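Local coordinates for regulatory protein YycH-like domain-containing protein (PDB 5COZ), which is of unknown function but probably belongs to the YycH-like regulatory proteins, is probably a lipoprotein, and binds a sodium ion in the crystal, at residues T114-A119 against A127-G132; K85-N90 against K251-L256; G294-S299 against V323-N328. One frame throughout, in Å; residues are numbered along the deposited sequence. Where two conformers were deposited one is given.

In the fold
Contacts 1 and 2 touch, their centres about 8 Å apart. Strand 125-128, the second arm of the hairpin in contact 1, lies beside strand 252-258 of contact 2 in one antiparallel sheet, joined by probable hydrogen bonds such as Ala-127 O to Leu-256 N at 2.8 Å. Along the chain, contact 1 is nested within the loop that contact 2 closes. Contact 3 belongs to a different, mixed sheet on the opposite side of the chain's centre, about 37 Å from contact 1 and 38 Å from contact 2 between centres. The sodium ion, bound by Gln-208 and Asp-210, is about 14 Å from the side chain of Ser-254 in contact 2.

Contact 1: T114-A119 against A127-G132; sequences TQDSIA and AETHDG
Asp-116 CG stands anti to its carbonyl carbon (chi1 -60°), as does CG2 of Thr-129, and the two side chains lie side by side. Asp-116 OD1 rests 3.3 Å from Thr-129 CA and accepts from a water that donates to Thr-114 O and takes the N-H of His-130. Thr-114 OG1 donates to Asp-116 OD2 at 2.8 Å, from above the carboxylate plane. Aspartate suits this place: its short acid hooks back to Thr-114 and, through water, reaches the first N-H of helix 130-137. An alanine here would probably leave that water short of an acceptor and Thr-114 OG1 without its own. As N-cap, Thr-129 OG1 accepts from Gly-132 N at 3.0 Å. Gln-115 CB packs on CB of His-130 at 3.8 Å, whose NE2 bonds to Asp-206. Gln-115 and Asp-116 both face Asn-111 in a G1 beta bulge. Beyond, in an antiparallel hydrogen-bonded pair, Ser-117 N to Glu-128 O and Glu-128 N to Ser-117 O are both 2.9 Å, and a water links Ser-117 OG to Glu-128 OE2. On the opposite face, Ile-118 CG1 meets the small Ala-127 CB at 4.0 Å. Leu-83 of helix 73-87 touches both, while strands 104-111 and 252-258 flank the hairpin.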
ATOM      1  N   THR A 114      23.069 -11.752  15.613  1.00 26.16           N
ATOM      2  CA  THR A 114      21.967 -10.827  15.945  1.00 25.07           C
ATOM      3  C   THR A 114      20.636 -11.218  15.316  1.00 27.73           C
ATOM      4  O   THR A 114      19.594 -10.754  15.773  1.00 26.57           O
ATOM      5  CB  THR A 114      22.320  -9.415  15.501  1.00 30.25           C
ATOM      6  OG1 THR A 114      22.426  -9.407  14.074  1.00 26.85           O
ATOM      7  CG2 THR A 114      23.608  -8.907  16.138  1.00 29.62           C
ATOM      8  N   GLN A 115      20.670 -12.033  14.253  1.00 22.92           N
ATOM      9  CA  GLN A 115      19.508 -12.497  13.492  1.00 21.88           C
ATOM     10  C   GLN A 115      18.988 -11.375  12.562  1.00 22.97           C
ATOM     11  O   GLN A 115      17.852 -11.447  12.108  1.00 26.29           O
ATOM     12  CB  GLN A 115      18.379 -13.073  14.379  1.00 24.04           C
ATOM     13  CG  GLN A 115      18.825 -14.244  15.262  1.00 47.80           C
ATOM     14  CD  GLN A 115      18.308 -15.562  14.759  1.00 76.27           C
ATOM     15  OE1 GLN A 115      18.852 -16.159  13.821  1.00 73.69           O
ATOM     16  NE2 GLN A 115      17.253 -16.054  15.391  1.00 69.55           N
ATOM     17  N   ASP A 116      19.836 -10.377  12.246  1.00 15.10           N
ATOM     18  CA  ASP A 116      19.507  -9.333  11.265  1.00 13.68           C
ATOM     19  C   ASP A 116      19.666  -9.923   9.867  1.00 16.57           C
ATOM     20  O   ASP A 116      20.520 -10.795   9.661  1.00 16.06           O
ATOM     21  CB  ASP A 116      20.439  -8.119  11.401  1.00 15.80           C
ATOM     22  CG  ASP A 116      20.430  -7.403  12.735  1.00 28.49           C
ATOM     23  OD1 ASP A 116      19.351  -7.250  13.311  1.00 25.85           O
ATOM     24  OD2 ASP A 116      21.509  -6.970  13.179  1.00 34.33           O
ATOM     25  N   SER A 117      18.863  -9.464   8.906  1.00 12.33           N
ATOM     26  CA  SER A 117      19.016 -10.007   7.566  1.00 11.43           C
ATOM     27  C   SER A 117      18.600  -9.031   6.493  1.00 11.75           C
ATOM     28  O   SER A 117      17.795  -8.126   6.729  1.00 11.60           O
ATOM     29  CB  SER A 117      18.214 -11.294   7.386  1.00 15.95           C
ATOM     30  OG  SER A 117      16.821 -11.050   7.357  1.00 24.65           O
ATOM     31  N   ILE A 118      19.185  -9.226   5.304  1.00  9.90           N
ATOM     32  CA  ILE A 118      18.819  -8.535   4.084  1.00  7.95           C
ATOM     33  C   ILE A 118      18.563  -9.591   3.020  1.00  9.62           C
ATOM     34  O   ILE A 118      19.365 -10.519   2.892  1.00 11.11           O
ATOM     35  CB  ILE A 118      19.874  -7.501   3.637  1.00 10.20           C
ATOM     36  CG1 ILE A 118      20.083  -6.404   4.704  1.00 10.07           C
ATOM     37  CG2 ILE A 118      19.516  -6.895   2.241  1.00 10.02           C
ATOM     38  CD1 ILE A 118      21.273  -5.513   4.400  1.00 13.82           C
ATOM     39  N   ALA A 119      17.467  -9.474   2.258  1.00  8.55           N
ATOM     40  CA  ALA A 119      17.196 -10.399   1.173  1.00  8.37           C
ATOM     41  C   ALA A 119      16.769  -9.589  -0.011  1.00 10.33           C
ATOM     42  O   ALA A 119      15.841  -8.786   0.103  1.00 11.37           O
ATOM     43  CB  ALA A 119      16.086 -11.370   1.571  1.00 10.30           C
ATOM     44  N   ALA A 127      14.866  -5.784   4.397  1.00  8.94           N
ATOM     45  CA  ALA A 127      15.878  -5.677   5.442  1.00  9.99           C
ATOM     46  C   ALA A 127      15.150  -5.699   6.789  1.00 11.29           C
ATOM     47  O   ALA A 127      14.144  -5.007   6.951  1.00 10.22           O
ATOM     48  CB  ALA A 127      16.712  -4.413   5.294  1.00 11.19           C
ATOM     49  N   GLU A 128      15.602  -6.502   7.730  1.00  9.84           N
ATOM     50  CA  GLU A 128      14.911  -6.522   9.025  1.00 10.50           C
ATOM     51  C   GLU A 128      15.810  -6.939  10.154  1.00 14.58           C
ATOM     52  O   GLU A 128      16.741  -7.714   9.963  1.00 13.18           O
ATOM     53  CB  GLU A 128      13.674  -7.446   8.991  1.00 11.66           C
ATOM     54  CG  GLU A 128      13.959  -8.904   8.660  1.00 16.85           C
ATOM     55  CD  GLU A 128      12.755  -9.789   8.394  1.00 17.97           C
ATOM     56  OE1 GLU A 128      11.606  -9.293   8.411  1.00 20.45           O
ATOM     57  OE2 GLU A 128      12.969 -11.002   8.186  1.00 22.82           O
ATOM     58  N   THR A 129      15.519  -6.410  11.339  1.00 11.39           N
ATOM     59  CA  THR A 129      16.133  -6.867  12.580  1.00 11.67           C
ATOM     60  C   THR A 129      15.252  -7.975  13.097  1.00 14.20           C
ATOM     61  O   THR A 129      14.120  -8.130  12.626  1.00 13.51           O
ATOM     62  CB  THR A 129      16.280  -5.744  13.617  1.00 14.24           C
ATOM     63  OG1 THR A 129      14.958  -5.351  14.038  1.00 11.80           O
ATOM     64  CG2 THR A 129      17.089  -4.565  13.106  1.00 13.23           C
ATOM     65  N   HIS A 130      15.751  -8.757  14.077  1.00 13.61           N
ATOM     66  CA  HIS A 130      14.930  -9.814  14.653  1.00 14.44           C
ATOM     67  C   HIS A 130      13.645  -9.210  15.288  1.00 15.89           C
ATOM     68  O   HIS A 130      12.550  -9.701  15.042  1.00 15.43           O
ATOM     69  CB  HIS A 130      15.762 -10.581  15.695  1.00 17.15           C
ATOM     70  CG  HIS A 130      14.987 -11.613  16.449  1.00 21.97           C
ATOM     71  ND1 HIS A 130      14.523 -12.759  15.831  1.00 23.87           N
ATOM     72  CD2 HIS A 130      14.593 -11.620  17.745  1.00 24.55           C
ATOM     73  CE1 HIS A 130      13.872 -13.432  16.768  1.00 24.07           C
ATOM     74  NE2 HIS A 130      13.879 -12.780  17.932  1.00 24.63           N
ATOM     75  N   ASP A 131      13.775  -8.094  16.024  1.00 13.26           N
ATOM     76  CA  ASP A 131      12.614  -7.440  16.639  1.00 12.40           C
ATOM     77  C   ASP A 131      11.650  -6.870  15.568  1.00 13.88           C
ATOM     78  O   ASP A 131      10.430  -6.978  15.710  1.00 13.22           O
ATOM     79  CB  ASP A 131      13.047  -6.313  17.585  1.00 12.80           C
ATOM     80  CG  ASP A 131      13.781  -6.774  18.837  1.00 16.97           C
ATOM     81  OD1 ASP A 131      13.820  -8.001  19.089  1.00 18.78           O
ATOM     82  OD2 ASP A 131      14.303  -5.901  19.576  1.00 19.18           O
ATOM     83  N   GLY A 132      12.197  -6.315  14.495  1.00 11.35           N
ATOM     84  CA  GLY A 132      11.374  -5.768  13.416  1.00 10.29           C
ATOM     85  C   GLY A 132      10.583  -6.854  12.708  1.00 12.10           C
ATOM     86  O   GLY A 132       9.386  -6.719  12.462  1.00 11.14           O
TER
HETATM   87  O   HOH W   1      18.252  -8.433  15.272  1.00 26.48           O
HETATM   88  O   HOH W   2      15.108 -12.407   8.965  1.00 41.24           O

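Contact 2: K85-N90 against K251-L256; sequences KAINLN and KGISFL
Ile-253 presses its branched base against the last turn of helix 73-87. Followed outward in the conformer given, one of two deposited, its CB lies 3.2 Å from Ala-86 O, the closest approach between the two segments, and CG1 passes the same oxygen at 3.7 Å. CG2 stands anti to the backbone N (chi1, which places CG1, is -53°), and this branch carries the apolar contact: it reaches Ala-86 CB at 4.3 Å and Ile-87 CG2 at 4.2 Å. CD1, the tip, leads away from the helix, and the side chain also packs on Ile-246 and Met-248 of strand 244-249. A beta-branched residue fits here because its branching at CB lets it fill the space beside the helix carbonyl and still pack on those two residues.

Ala-86 is small enough to let the helix come close; its CB also meets Leu-256 CD2 at 3.7 Å, with Leu-256 CG anti to its backbone N. Ile-87 CG2 lies 4.0 Å from Ile-253 O, while its side chain also touches Ala-127 of strand 125-128. No direct hydrogen bond joins the segments. A water takes the N-H of Ile-253 at 2.9 Å from N and donates only weakly to Ala-86 O.

The helix ends in a Schellman motif, with Asn-88 at positive phi (59°), a conformation asparagine tolerates well. In the strand, Ser-254 and Phe-255 both face Ala-247, a classic beta bulge: the whole is a capped helix end seated on an antiparallel sheet.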
ATOM      1  N   LYS A  85      22.712   0.228   5.871  1.00 13.80           N
ATOM      2  CA  LYS A  85      22.834   1.500   6.614  1.00 14.49           C
ATOM      3  C   LYS A  85      21.551   1.734   7.437  1.00 19.33           C
ATOM      4  O   LYS A  85      21.604   2.029   8.636  1.00 19.61           O
ATOM      5  CB  LYS A  85      23.086   2.669   5.646  1.00 16.03           C
ATOM      6  CG  LYS A  85      23.308   4.017   6.348  1.00 27.98           C
ATOM      7  CD  LYS A  85      23.073   5.182   5.401  1.00 39.39           C
ATOM      8  CE  LYS A  85      23.149   6.537   6.075  1.00 48.03           C
ATOM      9  NZ  LYS A  85      21.952   6.821   6.909  1.00 51.71           N
ATOM     10  N   ALA A  86      20.392   1.528   6.790  1.00 16.13           N
ATOM     11  CA  ALA A  86      19.093   1.734   7.435  1.00 15.50           C
ATOM     12  C   ALA A  86      18.908   0.886   8.706  1.00 17.65           C
ATOM     13  O   ALA A  86      18.498   1.433   9.734  1.00 18.05           O
ATOM     14  CB  ALA A  86      17.986   1.423   6.440  1.00 15.64           C
ATOM     15  N   ILE A  87      19.208  -0.431   8.671  1.00 14.68           N
ATOM     16  CA  ILE A  87      18.985  -1.297   9.835  1.00 14.64           C
ATOM     17  C   ILE A  87      20.238  -1.426  10.726  1.00 18.32           C
ATOM     18  O   ILE A  87      20.217  -2.211  11.672  1.00 19.40           O
ATOM     19  CB  ILE A  87      18.432  -2.700   9.448  1.00 17.03           C
ATOM     20  CG1 ILE A  87      19.448  -3.522   8.594  1.00 16.55           C
ATOM     21  CG2 ILE A  87      17.057  -2.577   8.769  1.00 17.42           C
ATOM     22  CD1 ILE A  87      19.179  -5.026   8.587  1.00 16.01           C
ATOM     23  N   ASN A  88      21.314  -0.696  10.396  1.00 17.42           N
ATOM     24  CA  ASN A  88      22.599  -0.699  11.136  1.00 18.35           C
ATOM     25  C   ASN A  88      23.188  -2.116  11.173  1.00 21.77           C
ATOM     26  O   ASN A  88      23.643  -2.599  12.218  1.00 21.60           O
ATOM     27  CB  ASN A  88      22.437  -0.103  12.563  1.00 22.55           C
ATOM     28  CG  ASN A  88      23.743   0.375  13.150  1.00 48.29           C
ATOM     29  OD1 ASN A  88      24.598   0.948  12.459  1.00 44.20           O
ATOM     30  ND2 ASN A  88      23.930   0.141  14.438  1.00 40.94           N
ATOM     31  N   LEU A  89      23.148  -2.801  10.011  1.00 17.75           N
ATOM     32  CA  LEU A  89      23.672  -4.162   9.914  1.00 17.92           C
ATOM     33  C   LEU A  89      25.198  -4.152  10.036  1.00 22.07           C
ATOM     34  O   LEU A  89      25.847  -3.283   9.457  1.00 23.57           O
ATOM     35  CB  LEU A  89      23.245  -4.769   8.565  1.00 18.06           C
ATOM     36  CG  LEU A  89      23.683  -6.199   8.293  1.00 23.23           C
ATOM     37  CD1 LEU A  89      22.669  -7.184   8.834  1.00 25.45           C
ATOM     38  CD2 LEU A  89      23.826  -6.439   6.789  1.00 22.69           C
ATOM     39  N   ASN A  90      25.764  -5.080  10.807  1.00 18.86           N
ATOM     40  CA  ASN A  90      27.213  -5.162  10.916  1.00 19.69           C
ATOM     41  C   ASN A  90      27.699  -5.981   9.701  1.00 21.76           C
ATOM     42  O   ASN A  90      27.638  -7.206   9.729  1.00 21.35           O
ATOM     43  CB  ASN A  90      27.611  -5.772  12.251  1.00 21.84           C
ATOM     44  CG  ASN A  90      29.101  -5.770  12.490  1.00 39.42           C
ATOM     45  OD1 ASN A  90      29.901  -5.453  11.606  1.00 30.77           O
ATOM     46  ND2 ASN A  90      29.499  -6.122  13.697  1.00 36.91           N
ATOM     47  N   LYS A 251      15.571   1.439  18.694  1.00 14.18           N
ATOM     48  CA  LYS A 251      16.918   1.157  18.165  1.00 15.79           C
ATOM     49  C   LYS A 251      17.112   1.731  16.750  1.00 21.18           C
ATOM     50  O   LYS A 251      18.234   1.703  16.230  1.00 23.01           O
ATOM     51  CB  LYS A 251      17.199  -0.347  18.193  1.00 18.42           C
ATOM     52  CG  LYS A 251      17.373  -0.883  19.621  1.00 23.11           C
ATOM     53  CD  LYS A 251      17.643  -2.377  19.638  1.00 35.19           C
ATOM     54  CE  LYS A 251      16.923  -3.081  20.755  1.00 58.73           C
ATOM     55  NZ  LYS A 251      17.163  -4.548  20.720  1.00 72.45           N
ATOM     56  N   GLY A 252      16.049   2.289  16.158  1.00 14.24           N
ATOM     57  CA  GLY A 252      16.103   2.848  14.810  1.00 12.76           C
ATOM     58  C   GLY A 252      15.266   2.016  13.854  1.00 13.70           C
ATOM     59  O   GLY A 252      14.376   1.273  14.297  1.00 11.99           O
ATOM     60  N   ILE A 253      15.532   2.110  12.534  1.00 11.38           N
ATOM     61  CA  ILE A 253      14.805   1.344  11.531  0.60 11.31           C
ATOM     62  C   ILE A 253      14.939  -0.144  11.860  1.00 13.37           C
ATOM     63  O   ILE A 253      16.049  -0.612  12.110  1.00 13.98           O
ATOM     64  CB  ILE A 253      15.317   1.666  10.094  0.60 14.17           C
ATOM     65  CG1 ILE A 253      15.300   3.198   9.792  0.60 15.87           C
ATOM     66  CG2 ILE A 253      14.593   0.844   9.001  0.60 13.80           C
ATOM     67  CD1 ILE A 253      13.953   3.862   9.747  0.60 25.66           C
ATOM     68  N   SER A 254      13.830  -0.873  11.860  1.00  9.57           N
ATOM     69  CA  SER A 254      13.846  -2.291  12.193  1.00  9.30           C
ATOM     70  C   SER A 254      13.295  -3.183  11.081  1.00 11.68           C
ATOM     71  O   SER A 254      13.420  -4.398  11.169  1.00 11.09           O
ATOM     72  CB  SER A 254      13.006  -2.494  13.455  1.00 10.44           C
ATOM     73  OG  SER A 254      11.669  -2.097  13.165  1.00 11.21           O
ATOM     74  N   PHE A 255      12.663  -2.602  10.052  1.00 10.09           N
ATOM     75  CA  PHE A 255      12.031  -3.369   8.985  1.00  9.70           C
ATOM     76  C   PHE A 255      11.859  -2.471   7.788  1.00 10.96           C
ATOM     77  O   PHE A 255      11.370  -1.350   7.933  1.00 11.24           O
ATOM     78  CB  PHE A 255      10.660  -3.884   9.492  1.00 10.39           C
ATOM     79  CG  PHE A 255       9.907  -4.788   8.553  1.00 11.36           C
ATOM     80  CD1 PHE A 255       9.087  -4.259   7.562  1.00 12.42           C
ATOM     81  CD2 PHE A 255       9.957  -6.167   8.705  1.00 11.46           C
ATOM     82  CE1 PHE A 255       8.361  -5.100   6.711  1.00 13.44           C
ATOM     83  CE2 PHE A 255       9.213  -7.004   7.864  1.00 13.67           C
ATOM     84  CZ  PHE A 255       8.406  -6.461   6.894  1.00 12.10           C
ATOM     85  N   LEU A 256      12.300  -2.934   6.602  1.00  8.22           N
ATOM     86  CA  LEU A 256      12.234  -2.136   5.405  1.00  9.37           C
ATOM     87  C   LEU A 256      11.900  -3.078   4.274  1.00  9.98           C
ATOM     88  O   LEU A 256      12.708  -3.954   3.951  1.00  9.16           O
ATOM     89  CB  LEU A 256      13.596  -1.426   5.202  1.00 11.74           C
ATOM     90  CG  LEU A 256      13.686  -0.268   4.235  1.00 19.64           C
ATOM     91  CD1 LEU A 256      12.685   0.737   4.510  1.00 22.97           C
ATOM     92  CD2 LEU A 256      15.028   0.429   4.384  1.00 19.56           C
TER
HETATM   93  O   HOH W   3      17.733   3.888  11.911  1.00 27.69           O

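Contact 3: G294-S299 against V323-N328; sequences GDIEVS and VYYYQN
Tyr-326 N gives a nearly straight bond, 172° at the hydrogen, to Glu-297 O at 2.8 Å; Glu-297 N returns one to Tyr-326 O at 3.0 Å, making an antiparallel hydrogen-bonded pair. Further on, Tyr-324 O accepts the N-H of Ser-299, 2.9 Å from N. At the other end Asn-328 N donates to Asp-295 O at 2.8 Å, and a side chain adds a bond: Gln-327 CG is anti to the backbone N (chi1 -175°) and the chain is extended; NE2 then donates to Gly-294 O at 2.9 Å, the acceptor lying near the plane of its amide. NE2 also bonds weakly to Tyr-290 O, and OE1 accepts from Gln-329. Gly-294 must lack a side chain, since a CB would clash with Asn-328 O.

Ile-296, Val-298, Tyr-325 and Gln-327 share one face. There Ile-296 CG2 meets Tyr-325 CD2 at 3.8 Å, the two side chains crossing obliquely, and Val-298 CG1 meets Val-323 CG1 at the same distance; Leu-287 of helix 276-288 packs on Val-298 and Tyr-325. Across the sheet, Ser-299 CB approaches Tyr-326 CE2. The Tyr-326 hydroxyl bonds to Asn-149, its ring makes a cation-pi contact with Lys-340, and Glu-297 OE1 accepts from Asn-44. The chemistry thus implies a largely apolar face toward the helix, where the Gln-327 amide has partners at both ends, one of them weak, while the Glu-297 and Tyr-326 face mixes an aromatic ring with charged and polar groups.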
ATOM      1  N   GLY A 294     -25.169  -7.924   2.417  1.00 11.56           N
ATOM      2  CA  GLY A 294     -24.790  -7.255   3.662  1.00 11.17           C
ATOM      3  C   GLY A 294     -24.639  -5.749   3.587  1.00 12.08           C
ATOM      4  O   GLY A 294     -24.395  -5.175   2.518  1.00 10.77           O
ATOM      5  N   ASP A 295     -24.702  -5.103   4.765  1.00  9.16           N
ATOM      6  CA  ASP A 295     -24.546  -3.648   4.861  1.00  8.77           C
ATOM      7  C   ASP A 295     -23.182  -3.218   4.366  1.00 11.31           C
ATOM      8  O   ASP A 295     -22.214  -3.959   4.537  1.00  9.49           O
ATOM      9  CB  ASP A 295     -24.707  -3.224   6.310  1.00  9.69           C
ATOM     10  CG  ASP A 295     -26.051  -3.576   6.921  1.00 13.37           C
ATOM     11  OD1 ASP A 295     -27.003  -3.907   6.153  1.00 15.42           O
ATOM     12  OD2 ASP A 295     -26.166  -3.507   8.159  1.00 13.65           O
ATOM     13  N   ILE A 296     -23.102  -2.023   3.776  1.00  8.20           N
ATOM     14  CA  ILE A 296     -21.867  -1.553   3.171  1.00  7.74           C
ATOM     15  C   ILE A 296     -21.435  -0.208   3.719  1.00 10.02           C
ATOM     16  O   ILE A 296     -22.278   0.651   3.969  1.00  9.13           O
ATOM     17  CB  ILE A 296     -22.042  -1.499   1.616  1.00 10.62           C
ATOM     18  CG1 ILE A 296     -22.096  -2.931   1.040  1.00 11.99           C
ATOM     19  CG2 ILE A 296     -20.896  -0.682   0.934  1.00 11.83           C
ATOM     20  CD1 ILE A 296     -22.637  -3.044  -0.425  1.00 16.94           C
ATOM     21  N   GLU A 297     -20.106  -0.009   3.840  1.00  7.51           N
ATOM     22  CA  GLU A 297     -19.517   1.269   4.204  1.00  7.66           C
ATOM     23  C   GLU A 297     -18.358   1.538   3.256  1.00  8.28           C
ATOM     24  O   GLU A 297     -17.390   0.773   3.243  1.00  8.28           O
ATOM     25  CB  GLU A 297     -19.049   1.279   5.658  1.00  8.97           C
ATOM     26  CG  GLU A 297     -18.460   2.627   6.045  1.00 11.74           C
ATOM     27  CD  GLU A 297     -18.127   2.691   7.516  1.00 20.03           C
ATOM     28  OE1 GLU A 297     -19.073   2.613   8.331  1.00 21.95           O
ATOM     29  OE2 GLU A 297     -16.922   2.689   7.850  1.00 19.60           O
ATOM     30  N   VAL A 298     -18.436   2.630   2.488  1.00  7.35           N
ATOM     31  CA  VAL A 298     -17.355   3.044   1.574  1.00  6.91           C
ATOM     32  C   VAL A 298     -16.296   3.752   2.417  1.00 10.85           C
ATOM     33  O   VAL A 298     -16.637   4.669   3.170  1.00  9.84           O
ATOM     34  CB  VAL A 298     -17.903   3.957   0.446  1.00  9.72           C
ATOM     35  CG1 VAL A 298     -16.747   4.532  -0.404  1.00  9.15           C
ATOM     36  CG2 VAL A 298     -18.881   3.181  -0.437  1.00 10.33           C
ATOM     37  N   SER A 299     -15.017   3.327   2.308  1.00  7.86           N
ATOM     38  CA  SER A 299     -13.960   3.847   3.168  1.00  6.67           C
ATOM     39  C   SER A 299     -12.903   4.704   2.457  1.00  7.85           C
ATOM     40  O   SER A 299     -12.199   5.464   3.130  1.00  7.80           O
ATOM     41  CB  SER A 299     -13.264   2.683   3.872  1.00 10.22           C
ATOM     42  OG  SER A 299     -12.439   1.960   2.965  1.00 13.30           O
ATOM     43  N   VAL A 323     -12.265   2.270  -5.478  1.00  5.49           N
ATOM     44  CA  VAL A 323     -13.161   2.481  -4.352  1.00  5.63           C
ATOM     45  C   VAL A 323     -12.984   1.308  -3.408  1.00  7.27           C
ATOM     46  O   VAL A 323     -13.242   0.168  -3.767  1.00  7.62           O
ATOM     47  CB  VAL A 323     -14.649   2.635  -4.770  1.00  7.59           C
ATOM     48  CG1 VAL A 323     -15.546   2.866  -3.544  1.00  9.27           C
ATOM     49  CG2 VAL A 323     -14.800   3.781  -5.763  1.00  7.83           C
ATOM     50  N   TYR A 324     -12.545   1.609  -2.177  1.00  6.07           N
ATOM     51  CA  TYR A 324     -12.372   0.601  -1.142  1.00  5.37           C
ATOM     52  C   TYR A 324     -13.579   0.681  -0.244  1.00  7.51           C
ATOM     53  O   TYR A 324     -13.989   1.796   0.129  1.00  7.49           O
ATOM     54  CB  TYR A 324     -11.086   0.869  -0.337  1.00  5.76           C
ATOM     55  CG  TYR A 324      -9.835   0.870  -1.191  1.00  5.40           C
ATOM     56  CD1 TYR A 324      -9.347   2.055  -1.745  1.00  5.46           C
ATOM     57  CD2 TYR A 324      -9.070  -0.285  -1.344  1.00  6.33           C
ATOM     58  CE1 TYR A 324      -8.150   2.081  -2.469  1.00  6.83           C
ATOM     59  CE2 TYR A 324      -7.880  -0.272  -2.075  1.00  6.09           C
ATOM     60  CZ  TYR A 324      -7.406   0.918  -2.599  1.00  6.90           C
ATOM     61  OH  TYR A 324      -6.248   0.936  -3.339  1.00  7.97           O
ATOM     62  N   TYR A 325     -14.179  -0.491   0.073  1.00  5.59           N
ATOM     63  CA  TYR A 325     -15.350  -0.483   0.922  1.00  5.27           C
ATOM     64  C   TYR A 325     -15.399  -1.724   1.771  1.00  7.52           C
ATOM     65  O   TYR A 325     -14.744  -2.709   1.461  1.00  8.71           O
ATOM     66  CB  TYR A 325     -16.638  -0.340   0.059  1.00  7.08           C
ATOM     67  CG  TYR A 325     -16.946  -1.551  -0.801  1.00  6.80           C
ATOM     68  CD1 TYR A 325     -16.393  -1.692  -2.070  1.00  7.49           C
ATOM     69  CD2 TYR A 325     -17.845  -2.529  -0.368  1.00  7.75           C
ATOM     70  CE1 TYR A 325     -16.701  -2.794  -2.876  1.00  6.47           C
ATOM     71  CE2 TYR A 325     -18.151  -3.634  -1.157  1.00  8.23           C
ATOM     72  CZ  TYR A 325     -17.567  -3.768  -2.405  1.00  8.76           C
ATOM     73  OH  TYR A 325     -17.900  -4.863  -3.190  1.00 12.53           O
ATOM     74  N   TYR A 326     -16.234  -1.694   2.812  1.00  6.11           N
ATOM     75  CA  TYR A 326     -16.478  -2.852   3.656  1.00  5.70           C
ATOM     76  C   TYR A 326     -17.876  -3.377   3.433  1.00  8.29           C
ATOM     77  O   TYR A 326     -18.789  -2.587   3.214  1.00  8.00           O
ATOM     78  CB  TYR A 326     -16.375  -2.469   5.152  1.00  6.71           C
ATOM     79  CG  TYR A 326     -15.018  -2.000   5.574  1.00  7.54           C
ATOM     80  CD1 TYR A 326     -13.959  -2.898   5.704  1.00  8.60           C
ATOM     81  CD2 TYR A 326     -14.797  -0.666   5.917  1.00  7.79           C
ATOM     82  CE1 TYR A 326     -12.703  -2.475   6.124  1.00  7.74           C
ATOM     83  CE2 TYR A 326     -13.535  -0.225   6.330  1.00  8.97           C
ATOM     84  CZ  TYR A 326     -12.496  -1.140   6.445  1.00 11.51           C
ATOM     85  OH  TYR A 326     -11.236  -0.731   6.840  1.00 11.36           O
ATOM     86  N   GLN A 327     -18.047  -4.693   3.507  1.00  7.33           N
ATOM     87  CA  GLN A 327     -19.380  -5.268   3.509  1.00  7.49           C
ATOM     88  C   GLN A 327     -19.485  -6.209   4.690  1.00 10.32           C
ATOM     89  O   GLN A 327     -18.619  -7.053   4.899  1.00  9.67           O
ATOM     90  CB  GLN A 327     -19.740  -5.975   2.201  1.00  9.47           C
ATOM     91  CG  GLN A 327     -21.189  -6.468   2.204  1.00  9.30           C
ATOM     92  CD  GLN A 327     -21.642  -6.928   0.838  1.00 12.94           C
ATOM     93  OE1 GLN A 327     -20.907  -7.614   0.120  1.00 12.96           O
ATOM     94  NE2 GLN A 327     -22.841  -6.523   0.454  1.00 12.92           N
ATOM     95  N   ASN A 328     -20.587  -6.088   5.415  1.00  7.64           N
ATOM     96  CA  ASN A 328     -20.843  -6.868   6.624  1.00  7.98           C
ATOM     97  C   ASN A 328     -21.558  -8.153   6.218  1.00 10.92           C
ATOM     98  O   ASN A 328     -22.790  -8.208   6.152  1.00 11.09           O
ATOM     99  CB  ASN A 328     -21.675  -5.998   7.567  1.00  9.18           C
ATOM    100  CG  ASN A 328     -21.647  -6.450   8.983  1.00 14.40           C
ATOM    101  OD1 ASN A 328     -20.855  -7.335   9.366  1.00 11.52           O
ATOM    102  ND2 ASN A 328     -22.525  -5.857   9.806  1.00 12.70           N
TER
HETATM  103  O   HOH W   4     -25.092  -6.795   7.119  1.00 12.23           O
HETATM  104  O   HOH W   5     -23.891  -3.413   9.547  1.00 16.89           O